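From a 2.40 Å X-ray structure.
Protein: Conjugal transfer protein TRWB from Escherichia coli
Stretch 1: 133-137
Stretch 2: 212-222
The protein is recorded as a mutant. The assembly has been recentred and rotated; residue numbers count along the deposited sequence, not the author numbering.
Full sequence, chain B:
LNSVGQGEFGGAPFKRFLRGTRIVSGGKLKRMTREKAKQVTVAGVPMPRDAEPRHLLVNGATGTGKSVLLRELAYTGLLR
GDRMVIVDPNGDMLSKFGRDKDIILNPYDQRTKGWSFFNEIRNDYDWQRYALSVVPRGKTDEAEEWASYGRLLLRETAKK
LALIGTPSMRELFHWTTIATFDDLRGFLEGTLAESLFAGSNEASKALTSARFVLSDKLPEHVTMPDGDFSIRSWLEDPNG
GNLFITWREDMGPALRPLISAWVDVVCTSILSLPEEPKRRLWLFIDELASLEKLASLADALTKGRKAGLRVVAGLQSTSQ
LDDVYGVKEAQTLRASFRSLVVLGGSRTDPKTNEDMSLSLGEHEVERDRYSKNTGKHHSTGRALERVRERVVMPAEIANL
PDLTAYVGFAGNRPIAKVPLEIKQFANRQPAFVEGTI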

# COMPACT_ATOMS: atom_id res chain seq x y z
N SER B 133 9.20 -28.55 -7.15
CA SER B 133 9.49 -28.32 -8.57
C SER B 133 8.24 -28.46 -9.42
O SER B 133 8.01 -27.68 -10.35
CB SER B 133 10.53 -29.32 -9.08
OG SER B 133 11.76 -29.18 -8.40
N VAL B 134 7.43 -29.46 -9.08
CA VAL B 134 6.18 -29.72 -9.79
C VAL B 134 5.16 -28.63 -9.49
O VAL B 134 4.45 -28.16 -10.37
CB VAL B 134 5.59 -31.09 -9.37
CG1 VAL B 134 4.24 -31.32 -10.03
CG2 VAL B 134 6.56 -32.20 -9.73
N VAL B 135 5.09 -28.23 -8.22
CA VAL B 135 4.18 -27.19 -7.77
C VAL B 135 4.99 -25.95 -7.34
O VAL B 135 5.31 -25.77 -6.16
CB VAL B 135 3.33 -27.70 -6.58
CG1 VAL B 135 2.30 -26.66 -6.19
CG2 VAL B 135 2.67 -29.02 -6.94
N PRO B 136 5.34 -25.08 -8.30
CA PRO B 136 6.11 -23.89 -7.93
C PRO B 136 5.43 -23.00 -6.90
O PRO B 136 4.24 -23.17 -6.57
CB PRO B 136 6.36 -23.20 -9.28
CG PRO B 136 5.26 -23.68 -10.15
CD PRO B 136 5.10 -25.13 -9.76
N ARG B 137 6.20 -22.04 -6.38
CA ARG B 137 5.71 -21.13 -5.36
C ARG B 137 4.51 -20.32 -5.82
O ARG B 137 4.43 -19.91 -6.98
CB ARG B 137 6.82 -20.18 -4.93
CG ARG B 137 8.00 -20.86 -4.30
CD ARG B 137 7.62 -21.53 -3.01
NE ARG B 137 8.81 -22.08 -2.37
CZ ARG B 137 8.80 -22.81 -1.26
NH1 ARG B 137 7.65 -23.10 -0.66
NH2 ARG B 137 9.94 -23.27 -0.77
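Stretch 2 212-222: FVLSDKLPEHV

Stretch 2 is mostly helical. F212 to K217 are helical, in a helix that begins earlier in the chain, and a second helical segment runs on past V222. Backbone hydrogen bonds D216 N to F212 O (3.1 Å), K217 N to V213 O (2.9 Å) and L218 N to L214 O (3.0 Å) hold the first segment. H221 N and V222 N both hydrogen-bond to L218 O, at 2.7 and 3.1 Å. Stretch 1 ends its own helix at V134. V135 is the first residue to leave helical phi/psi, at -112/85, and P136 and R137 continue in extended conformation.

The backbones come closest at V135 and K217, whose CA atoms lie 6.4 Å apart. Contacts on stretch 2 fall at V213, L214, K217, L218 and H221. V213 and K217 are four residues apart, as are L214 and L218, which is close to one helical turn. As stretch 1 runs from V134 to V135, its apolar partners move back from L218 and H221 to V213 and L214. No direct hydrogen bond joins the stretches; the contact is mainly apolar.

V134 has chi1 t (176°). This places V134 CG1 3.8 Å from L218 CD2 and 4.0 Å from H221 NE2. The same methyl lies over a face of the H221 ring, 4.3 Å from its centroid and 24° off the normal, a CH-pi contact. L218 is m,t; its CA-to-CB bond points sideways, but its end comes nearer, and L218 CD2 reaches V134 CG1. H221 points toward stretch 1 with chi1 m and chi2 -97°, which turns the ring face to V134. A water also links the two residues: it donates to V134 O at 2.6 Å and is 2.8 Å from H221 NE2.

V135 is also t (-175°). Its two methyls reach different neighbours: V135 CG1 is 3.5 Å from V213 CG1, and V135 CG2 is 3.8 Å from L214 CD1. V213 points toward stretch 1 and is t (173°). L214 points sideways, and both its chi angles lie between wells (-96° and 23°). In this conformation its CD1 still reaches V135.

K217 also points toward stretch 1. K217 CB is 3.7 Å from V134 O. Chi1 and chi2 are both m, so the chain bends along stretch 1: K217 CG is 4.4 Å from V135 CA, and K217 CD is 4.5 Å from P136 CD. Chi3 and chi4 are t. The aliphatic part packs here, while NZ is hydrogen-bonded elsewhere in the structure.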

# COMPACT_ATOMS: atom_id res chain seq x y z
N PHE B 212 -7.25 -28.56 -6.63
CA PHE B 212 -7.23 -27.54 -7.67
C PHE B 212 -5.80 -27.23 -8.13
O PHE B 212 -5.54 -27.14 -9.32
CB PHE B 212 -7.91 -26.28 -7.16
CG PHE B 212 -9.40 -26.31 -7.31
CD1 PHE B 212 -9.98 -26.60 -8.54
CD2 PHE B 212 -10.22 -26.04 -6.22
CE1 PHE B 212 -11.35 -26.62 -8.69
CE2 PHE B 212 -11.60 -26.05 -6.36
CZ PHE B 212 -12.17 -26.34 -7.59
N VAL B 213 -4.88 -27.04 -7.19
CA VAL B 213 -3.51 -26.75 -7.57
C VAL B 213 -3.02 -27.86 -8.48
O VAL B 213 -2.55 -27.60 -9.58
CB VAL B 213 -2.57 -26.68 -6.35
CG1 VAL B 213 -1.14 -26.55 -6.81
CG2 VAL B 213 -2.94 -25.51 -5.48
N LEU B 214 -3.14 -29.10 -8.02
CA LEU B 214 -2.70 -30.26 -8.77
C LEU B 214 -3.42 -30.42 -10.11
O LEU B 214 -2.84 -30.91 -11.07
CB LEU B 214 -2.88 -31.52 -7.93
CG LEU B 214 -1.68 -32.05 -7.14
CD1 LEU B 214 -0.66 -30.95 -6.88
CD2 LEU B 214 -2.18 -32.66 -5.84
N SER B 215 -4.67 -30.01 -10.16
CA SER B 215 -5.42 -30.09 -11.41
C SER B 215 -4.78 -29.14 -12.42
O SER B 215 -4.84 -29.37 -13.63
CB SER B 215 -6.89 -29.72 -11.18
OG SER B 215 -7.24 -28.54 -11.88
N ASP B 216 -4.16 -28.07 -11.93
CA ASP B 216 -3.53 -27.08 -12.79
C ASP B 216 -2.11 -27.45 -13.17
O ASP B 216 -1.69 -27.22 -14.30
CB ASP B 216 -3.50 -25.69 -12.13
CG ASP B 216 -4.88 -25.08 -11.96
OD1 ASP B 216 -5.74 -25.27 -12.86
OD2 ASP B 216 -5.11 -24.40 -10.94
N LYS B 217 -1.38 -28.04 -12.23
CA LYS B 217 0.01 -28.39 -12.47
C LYS B 217 0.31 -29.71 -13.16
O LYS B 217 1.16 -29.77 -14.05
CB LYS B 217 0.80 -28.33 -11.16
CG LYS B 217 0.64 -27.04 -10.39
CD LYS B 217 0.95 -25.83 -11.23
CE LYS B 217 0.52 -24.56 -10.54
NZ LYS B 217 0.63 -23.38 -11.45
N LEU B 218 -0.40 -30.76 -12.77
CA LEU B 218 -0.14 -32.09 -13.30
C LEU B 218 -0.45 -32.47 -14.74
O LEU B 218 0.29 -33.25 -15.34
CB LEU B 218 -0.80 -33.12 -12.39
CG LEU B 218 -0.22 -33.16 -10.98
CD1 LEU B 218 -0.92 -34.22 -10.13
CD2 LEU B 218 1.27 -33.46 -11.07
N PRO B 219 -1.53 -31.93 -15.33
CA PRO B 219 -1.87 -32.26 -16.73
C PRO B 219 -0.73 -32.66 -17.69
O PRO B 219 -0.63 -33.82 -18.10
CB PRO B 219 -2.64 -31.03 -17.19
CG PRO B 219 -3.42 -30.68 -15.94
CD PRO B 219 -2.36 -30.81 -14.85
N GLU B 220 0.14 -31.72 -18.05
CA GLU B 220 1.25 -32.00 -18.96
C GLU B 220 2.22 -33.07 -18.46
O GLU B 220 2.92 -33.70 -19.25
CB GLU B 220 2.01 -30.72 -19.27
CG GLU B 220 1.18 -29.68 -20.00
CD GLU B 220 0.50 -30.23 -21.25
OE1 GLU B 220 1.16 -30.96 -22.02
OE2 GLU B 220 -0.69 -29.92 -21.47
N HIS B 221 2.27 -33.27 -17.15
CA HIS B 221 3.15 -34.28 -16.58
C HIS B 221 2.56 -35.65 -16.90
O HIS B 221 3.27 -36.64 -17.04
CB HIS B 221 3.22 -34.13 -15.05
CG HIS B 221 4.01 -32.95 -14.59
ND1 HIS B 221 5.32 -33.04 -14.19
CD2 HIS B 221 3.67 -31.64 -14.45
CE1 HIS B 221 5.76 -31.85 -13.82
NE2 HIS B 221 4.77 -30.98 -13.97
N VAL B 222 1.23 -35.68 -17.00
CA VAL B 222 0.52 -36.91 -17.27
C VAL B 222 0.67 -37.32 -18.72
O VAL B 222 0.94 -38.48 -19.02
CB VAL B 222 -1.00 -36.77 -16.94
CG1 VAL B 222 -1.71 -38.08 -17.23
CG2 VAL B 222 -1.20 -36.37 -15.48
O HOH W 1 4.92 -28.39 -12.93